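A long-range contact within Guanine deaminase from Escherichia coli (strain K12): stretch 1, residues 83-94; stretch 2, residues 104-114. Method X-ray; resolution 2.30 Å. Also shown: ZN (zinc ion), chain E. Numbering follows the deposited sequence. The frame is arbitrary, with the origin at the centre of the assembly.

Stretch 1 83-94: IHYPQSEMVGAY
Stretch 2 (104-114) KHTFPTERRYE

The contact is gripped by two CH-pi contacts near its two ends: P86 CB sits 3.4 Å from the centroid of the Y113 ring, 7° off the ring normal, and G92 CA sits 3.5 Å from the centroid of the H105 ring, 10° off its normal. In both cases stretch 1 supplies the C-H and stretch 2 the aromatic face. Stretch 1 leaves a strand at I83-H84 and continues irregularly, with a type I turn from Q87 to M90 closed by M90 N to Q87 O (3.2 Å); from M90 to A93 it is extended (phi/psi -62/123, -115/120, -104/152, -67/168). Stretch 2 enters already helical at K104, with a wider pi-type turn at 104-106, a kink where P108 N lacks a hydrogen, and a 3-10 segment at R112-Y113. The two stretches run antiparallel, in an uneven register: CA atoms of P86 and E110 lie 5.6 Å apart, those of M90 and T109 6.2 Å, and those of G92 and H105 6.2 Å. Together they bury 662 Å².

Y113 (chi1 -72°, chi2 80°) is the busiest side chain. Its edge meets the face of Y85 (chi1 143°, between wells), centroids 5.5 Å apart and planes at 72°, while its hydroxyl donates to the turn residue E89, OH to OE1 2.7 Å. E89 (chi1 p, chi2 -93°) also forms a long salt bridge with R112, OE2 to NE 3.9 Å; the oxygen lies over the guanidinium face, so charge alone acts and no N-H points at it.

At the zinc-proximal end, Q87 (m, t, chi3 9°) turns its amide to E110 (m, t, chi3 -5°), NE2 donating to OE2 at 2.7 Å with an N-H...O angle of 149°. The same carboxylate oxygen accepts from a water 2.8 Å from E110 OE2, which in turn accepts from H84 ND1 at 2.7 Å. H84 (m, chi2 -105°) binds zinc through NE2 at 1.9 Å, so its other nitrogen is free to link the metal ligand to the helix.

T109 and M90 meet in the middle. T109 (m) donates OG1 to H105 O, 2.6 Å, within its own helix, and T109 OG1 also lies 3.1 Å from M90 CG. T109 CG2 is 3.6 Å from P86 O. M90 (chi1 -147°, t, m) lays SD 3.7 Å from H105 CB. H105 (m, chi2 121°) then reaches the extended segment, with CD2 3.6 Å from V91 O and CE1 3.2 Å from A93 N.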

ATOM      1  N   ILE A  83     -15.033   7.463   7.507  1.00 40.53           N
ATOM      2  CA  ILE A  83     -14.978   7.521   6.052  1.00 40.34           C
ATOM      3  C   ILE A  83     -15.907   8.639   5.592  1.00 41.37           C
ATOM      4  O   ILE A  83     -16.960   8.872   6.192  1.00 45.83           O
ATOM      5  CB  ILE A  83     -15.331   6.148   5.432  1.00 47.74           C
ATOM      6  CG1 ILE A  83     -15.231   6.192   3.907  1.00 45.05           C
ATOM      7  CG2 ILE A  83     -16.702   5.662   5.905  1.00 38.80           C
ATOM      8  CD1 ILE A  83     -15.339   4.826   3.250  1.00 42.73           C
ATOM      9  N   HIS A  84     -15.492   9.357   4.549  1.00 41.79           N
ATOM     10  CA  HIS A  84     -16.242  10.484   3.998  1.00 40.63           C
ATOM     11  C   HIS A  84     -16.964  10.014   2.729  1.00 40.74           C
ATOM     12  O   HIS A  84     -16.319   9.680   1.730  1.00 46.93           O
ATOM     13  CB  HIS A  84     -15.313  11.671   3.709  1.00 40.35           C
ATOM     14  CG  HIS A  84     -14.653  12.279   4.922  1.00 40.13           C
ATOM     15  ND1 HIS A  84     -15.047  13.488   5.459  1.00 41.16           N
ATOM     16  CD2 HIS A  84     -13.581  11.885   5.649  1.00 38.18           C
ATOM     17  CE1 HIS A  84     -14.273  13.792   6.485  1.00 41.23           C
ATOM     18  NE2 HIS A  84     -13.383  12.832   6.627  1.00 32.92           N
ATOM     19  N   TYR A  85     -18.302   9.963   2.781  1.00 39.13           N
ATOM     20  CA  TYR A  85     -19.100   9.574   1.614  1.00 43.15           C
ATOM     21  C   TYR A  85     -18.885  10.449   0.377  1.00 49.89           C
ATOM     22  O   TYR A  85     -18.678   9.889  -0.715  1.00 43.22           O
ATOM     23  CB  TYR A  85     -20.579   9.513   2.032  1.00 41.66           C
ATOM     24  CG  TYR A  85     -21.612   9.969   1.014  1.00 46.26           C
ATOM     25  CD1 TYR A  85     -21.784   9.302  -0.199  1.00 46.19           C
ATOM     26  CD2 TYR A  85     -22.446  11.052   1.286  1.00 48.92           C
ATOM     27  CE1 TYR A  85     -22.734   9.715  -1.117  1.00 43.44           C
ATOM     28  CE2 TYR A  85     -23.405  11.470   0.372  1.00 47.36           C
ATOM     29  CZ  TYR A  85     -23.543  10.800  -0.825  1.00 52.62           C
ATOM     30  OH  TYR A  85     -24.495  11.219  -1.733  1.00 55.15           O
ATOM     31  N   PRO A  86     -18.944  11.798   0.447  1.00 46.53           N
ATOM     32  CA  PRO A  86     -18.895  12.592  -0.792  1.00 52.82           C
ATOM     33  C   PRO A  86     -17.489  12.937  -1.263  1.00 52.91           C
ATOM     34  O   PRO A  86     -17.230  14.087  -1.636  1.00 65.73           O
ATOM     35  CB  PRO A  86     -19.671  13.856  -0.412  1.00 57.36           C
ATOM     36  CG  PRO A  86     -19.319  14.058   1.022  1.00 54.30           C
ATOM     37  CD  PRO A  86     -19.182  12.663   1.622  1.00 53.05           C
ATOM     38  N   GLN A  87     -16.567  11.972  -1.250  1.00 52.51           N
ATOM     39  CA  GLN A  87     -15.178  12.272  -1.580  1.00 52.50           C
ATOM     40  C   GLN A  87     -14.493  11.178  -2.390  1.00 58.35           C
ATOM     41  O   GLN A  87     -13.263  11.223  -2.539  1.00 52.58           O
ATOM     42  CB  GLN A  87     -14.375  12.528  -0.300  1.00 47.13           C
ATOM     43  CG  GLN A  87     -14.693  13.844   0.388  1.00 47.15           C
ATOM     44  CD  GLN A  87     -13.863  14.054   1.633  1.00 46.87           C
ATOM     45  OE1 GLN A  87     -12.928  13.297   1.900  1.00 46.42           O
ATOM     46  NE2 GLN A  87     -14.189  15.090   2.396  1.00 55.30           N
ATOM     47  N   SER A  88     -15.240  10.205  -2.920  1.00 55.52           N
ATOM     48  CA  SER A  88     -14.613   9.076  -3.601  1.00 52.76           C
ATOM     49  C   SER A  88     -13.811   9.521  -4.822  1.00 59.15           C
ATOM     50  O   SER A  88     -12.753   8.954  -5.114  1.00 56.74           O
ATOM     51  CB  SER A  88     -15.679   8.056  -4.004  1.00 44.13           C
ATOM     52  OG  SER A  88     -16.367   7.554  -2.870  1.00 55.39           O
ATOM     53  N   GLU A  89     -14.286  10.539  -5.536  1.00 53.46           N
ATOM     54  CA  GLU A  89     -13.667  10.967  -6.785  1.00 54.63           C
ATOM     55  C   GLU A  89     -12.507  11.938  -6.591  1.00 54.96           C
ATOM     56  O   GLU A  89     -11.849  12.291  -7.576  1.00 55.56           O
ATOM     57  CB  GLU A  89     -14.721  11.603  -7.703  1.00 58.35           C
ATOM     58  CG  GLU A  89     -15.283  12.923  -7.198  1.00 56.95           C
ATOM     59  CD  GLU A  89     -16.557  12.753  -6.384  1.00 62.57           C
ATOM     60  OE1 GLU A  89     -16.624  11.818  -5.555  1.00 65.06           O
ATOM     61  OE2 GLU A  89     -17.493  13.558  -6.576  1.00 63.15           O
ATOM     62  N   MET A  90     -12.228  12.353  -5.358  1.00 56.57           N
ATOM     63  CA  MET A  90     -11.252  13.409  -5.111  1.00 57.61           C
ATOM     64  C   MET A  90      -9.862  13.012  -5.596  1.00 60.10           C
ATOM     65  O   MET A  90      -9.309  11.992  -5.175  1.00 52.22           O
ATOM     66  CB  MET A  90     -11.216  13.743  -3.621  1.00 60.52           C
ATOM     67  CG  MET A  90     -10.929  15.206  -3.328  1.00 66.77           C
ATOM     68  SD  MET A  90     -10.337  15.488  -1.649  1.00 68.40           S
ATOM     69  CE  MET A  90     -11.398  14.402  -0.734  1.00 55.20           C
ATOM     70  N   VAL A  91      -9.297  13.832  -6.478  1.00 60.69           N
ATOM     71  CA  VAL A  91      -7.921  13.690  -6.938  1.00 56.90           C
ATOM     72  C   VAL A  91      -7.153  14.912  -6.455  1.00 57.75           C
ATOM     73  O   VAL A  91      -7.497  16.048  -6.805  1.00 65.04           O
ATOM     74  CB  VAL A  91      -7.840  13.555  -8.466  1.00 57.71           C
ATOM     75  CG1 VAL A  91      -6.382  13.452  -8.917  1.00 58.17           C
ATOM     76  CG2 VAL A  91      -8.642  12.353  -8.936  1.00 53.16           C
ATOM     77  N   GLY A  92      -6.126  14.685  -5.646  1.00 57.46           N
ATOM     78  CA  GLY A  92      -5.342  15.762  -5.080  1.00 68.17           C
ATOM     79  C   GLY A  92      -3.997  15.929  -5.760  1.00 67.88           C
ATOM     80  O   GLY A  92      -3.434  14.982  -6.302  1.00 65.39           O
ATOM     81  N   ALA A  93      -3.488  17.157  -5.734  1.00 75.24           N
ATOM     82  CA  ALA A  93      -2.112  17.388  -6.140  1.00 77.18           C
ATOM     83  C   ALA A  93      -1.160  16.723  -5.145  1.00 75.84           C
ATOM     84  O   ALA A  93      -1.553  16.281  -4.060  1.00 78.22           O
ATOM     85  CB  ALA A  93      -1.823  18.887  -6.248  1.00 71.05           C
ATOM     86  N   TYR A  94       0.110  16.649  -5.526  1.00 67.54           N
ATOM     87  CA  TYR A  94       1.099  16.000  -4.682  1.00 72.37           C
ATOM     88  C   TYR A  94       1.599  16.951  -3.602  1.00 70.00           C
ATOM     89  O   TYR A  94       1.762  18.153  -3.836  1.00 70.65           O
ATOM     90  CB  TYR A  94       2.275  15.500  -5.525  1.00 60.97           C
ATOM     91  N   LYS A 104      -8.425  23.261  -1.187  1.00 58.56           N
ATOM     92  CA  LYS A 104      -8.195  23.096  -2.619  1.00 56.28           C
ATOM     93  C   LYS A 104      -8.948  21.927  -3.239  1.00 58.37           C
ATOM     94  O   LYS A 104      -9.343  22.012  -4.406  1.00 65.16           O
ATOM     95  CB  LYS A 104      -6.700  22.940  -2.907  1.00 59.57           C
ATOM     96  CG  LYS A 104      -5.901  24.195  -2.603  1.00 65.81           C
ATOM     97  CD  LYS A 104      -4.590  24.221  -3.362  1.00 71.17           C
ATOM     98  CE  LYS A 104      -3.412  24.379  -2.420  1.00 75.60           C
ATOM     99  NZ  LYS A 104      -2.128  24.283  -3.163  1.00 74.45           N
ATOM    100  N   HIS A 105      -9.153  20.841  -2.501  1.00 58.99           N
ATOM    101  CA  HIS A 105      -9.725  19.625  -3.062  1.00 59.97           C
ATOM    102  C   HIS A 105     -11.002  19.202  -2.354  1.00 59.56           C
ATOM    103  O   HIS A 105     -11.998  18.891  -3.019  1.00 57.80           O
ATOM    104  CB  HIS A 105      -8.693  18.487  -3.009  1.00 58.44           C
ATOM    105  CG  HIS A 105      -7.410  18.804  -3.715  1.00 60.23           C
ATOM    106  ND1 HIS A 105      -6.190  18.806  -3.074  1.00 59.93           N
ATOM    107  CD2 HIS A 105      -7.159  19.125  -5.006  1.00 56.91           C
ATOM    108  CE1 HIS A 105      -5.242  19.120  -3.939  1.00 62.09           C
ATOM    109  NE2 HIS A 105      -5.803  19.317  -5.118  1.00 68.61           N
ATOM    110  N   THR A 106     -11.009  19.212  -1.019  1.00 57.04           N
ATOM    111  CA  THR A 106     -12.119  18.640  -0.263  1.00 54.45           C
ATOM    112  C   THR A 106     -13.418  19.402  -0.507  1.00 59.87           C
ATOM    113  O   THR A 106     -14.440  18.806  -0.873  1.00 57.65           O
ATOM    114  CB  THR A 106     -11.775  18.639   1.227  1.00 55.75           C
ATOM    115  OG1 THR A 106     -10.684  17.740   1.465  1.00 54.81           O
ATOM    116  CG2 THR A 106     -12.975  18.210   2.058  1.00 57.34           C
ATOM    117  N   PHE A 107     -13.393  20.730  -0.313  1.00 58.12           N
ATOM    118  CA  PHE A 107     -14.623  21.516  -0.430  1.00 54.22           C
ATOM    119  C   PHE A 107     -15.171  21.565  -1.852  1.00 56.87           C
ATOM    120  O   PHE A 107     -16.393  21.405  -2.020  1.00 61.63           O
ATOM    121  CB  PHE A 107     -14.398  22.924   0.129  1.00 58.38           C
ATOM    122  CG  PHE A 107     -14.036  22.952   1.586  1.00 63.97           C
ATOM    123  CD1 PHE A 107     -14.413  21.921   2.432  1.00 60.25           C
ATOM    124  CD2 PHE A 107     -13.324  24.015   2.111  1.00 59.23           C
ATOM    125  CE1 PHE A 107     -14.080  21.949   3.774  1.00 64.40           C
ATOM    126  CE2 PHE A 107     -12.989  24.050   3.451  1.00 63.56           C
ATOM    127  CZ  PHE A 107     -13.367  23.014   4.284  1.00 60.86           C
ATOM    128  N   PRO A 108     -14.371  21.815  -2.901  1.00 59.43           N
ATOM    129  CA  PRO A 108     -14.953  21.772  -4.257  1.00 61.83           C
ATOM    130  C   PRO A 108     -15.496  20.403  -4.620  1.00 56.82           C
ATOM    131  O   PRO A 108     -16.514  20.307  -5.315  1.00 60.60           O
ATOM    132  CB  PRO A 108     -13.778  22.180  -5.162  1.00 57.63           C
ATOM    133  CG  PRO A 108     -12.820  22.882  -4.267  1.00 59.11           C
ATOM    134  CD  PRO A 108     -12.948  22.200  -2.938  1.00 56.32           C
ATOM    135  N   THR A 109     -14.841  19.337  -4.158  1.00 57.53           N
ATOM    136  CA  THR A 109     -15.369  17.995  -4.380  1.00 66.00           C
ATOM    137  C   THR A 109     -16.735  17.839  -3.722  1.00 61.54           C
ATOM    138  O   THR A 109     -17.691  17.372  -4.353  1.00 56.64           O
ATOM    139  CB  THR A 109     -14.389  16.947  -3.854  1.00 62.01           C
ATOM    140  OG1 THR A 109     -13.143  17.069  -4.551  1.00 59.94           O
ATOM    141  CG2 THR A 109     -14.946  15.545  -4.061  1.00 60.97           C
ATOM    142  N   GLU A 110     -16.851  18.236  -2.451  1.00 57.19           N
ATOM    143  CA  GLU A 110     -18.121  18.063  -1.754  1.00 64.87           C
ATOM    144  C   GLU A 110     -19.202  19.005  -2.269  1.00 67.90           C
ATOM    145  O   GLU A 110     -20.388  18.746  -2.035  1.00 66.32           O
ATOM    146  CB  GLU A 110     -17.941  18.292  -0.251  1.00 61.00           C
ATOM    147  CG  GLU A 110     -16.980  17.345   0.441  1.00 58.81           C
ATOM    148  CD  GLU A 110     -17.032  17.485   1.950  1.00 63.12           C
ATOM    149  OE1 GLU A 110     -17.746  18.389   2.440  1.00 65.29           O
ATOM    150  OE2 GLU A 110     -16.346  16.708   2.646  1.00 64.26           O
ATOM    151  N   ARG A 111     -18.819  20.087  -2.962  1.00 65.38           N
ATOM    152  CA  ARG A 111     -19.807  21.004  -3.532  1.00 59.43           C
ATOM    153  C   ARG A 111     -20.682  20.329  -4.581  1.00 67.12           C
ATOM    154  O   ARG A 111     -21.861  20.675  -4.719  1.00 70.97           O
ATOM    155  CB  ARG A 111     -19.108  22.222  -4.138  1.00 63.73           C
ATOM    156  N   ARG A 112     -20.137  19.355  -5.310  1.00 68.53           N
ATOM    157  CA  ARG A 112     -20.875  18.705  -6.388  1.00 66.49           C
ATOM    158  C   ARG A 112     -22.053  17.883  -5.884  1.00 66.65           C
ATOM    159  O   ARG A 112     -22.878  17.454  -6.698  1.00 65.60           O
ATOM    160  CB  ARG A 112     -19.915  17.826  -7.195  1.00 62.07           C
ATOM    161  CG  ARG A 112     -18.551  18.483  -7.386  1.00 67.06           C
ATOM    162  CD  ARG A 112     -17.443  17.516  -7.797  1.00 66.00           C
ATOM    163  NE  ARG A 112     -17.802  16.628  -8.900  1.00 71.47           N
ATOM    164  CZ  ARG A 112     -16.917  16.103  -9.745  1.00 69.10           C
ATOM    165  NH1 ARG A 112     -17.313  15.297 -10.723  1.00 63.09           N
ATOM    166  NH2 ARG A 112     -15.628  16.385  -9.606  1.00 66.53           N
ATOM    167  N   TYR A 113     -22.158  17.667  -4.575  1.00 66.06           N
ATOM    168  CA  TYR A 113     -23.200  16.839  -3.986  1.00 68.07           C
ATOM    169  C   TYR A 113     -24.454  17.624  -3.607  1.00 72.54           C
ATOM    170  O   TYR A 113     -25.321  17.083  -2.913  1.00 74.21           O
ATOM    171  CB  TYR A 113     -22.634  16.086  -2.777  1.00 67.17           C
ATOM    172  CG  TYR A 113     -21.674  14.990  -3.199  1.00 62.23           C
ATOM    173  CD1 TYR A 113     -20.360  15.282  -3.538  1.00 58.20           C
ATOM    174  CD2 TYR A 113     -22.096  13.671  -3.295  1.00 59.43           C
ATOM    175  CE1 TYR A 113     -19.490  14.290  -3.942  1.00 60.77           C
ATOM    176  CE2 TYR A 113     -21.231  12.673  -3.697  1.00 56.62           C
ATOM    177  CZ  TYR A 113     -19.930  12.988  -4.021  1.00 59.77           C
ATOM    178  OH  TYR A 113     -19.066  11.993  -4.423  1.00 57.79           O
ATOM    179  N   GLU A 114     -24.559  18.892  -4.024  1.00 73.69           N
ATOM    180  CA  GLU A 114     -25.827  19.612  -3.918  1.00 71.13           C
ATOM    181  C   GLU A 114     -26.866  19.051  -4.884  1.00 71.91           C
ATOM    182  O   GLU A 114     -28.069  19.104  -4.604  1.00 75.81           O
ATOM    183  CB  GLU A 114     -25.606  21.105  -4.170  1.00 71.49           C
TER
HETATM  184 ZN    ZN E 501     -11.859  12.606   7.739  1.00 51.08          ZN
HETATM  185  O   HOH W   1     -17.203  14.664   4.374  1.00 47.17           O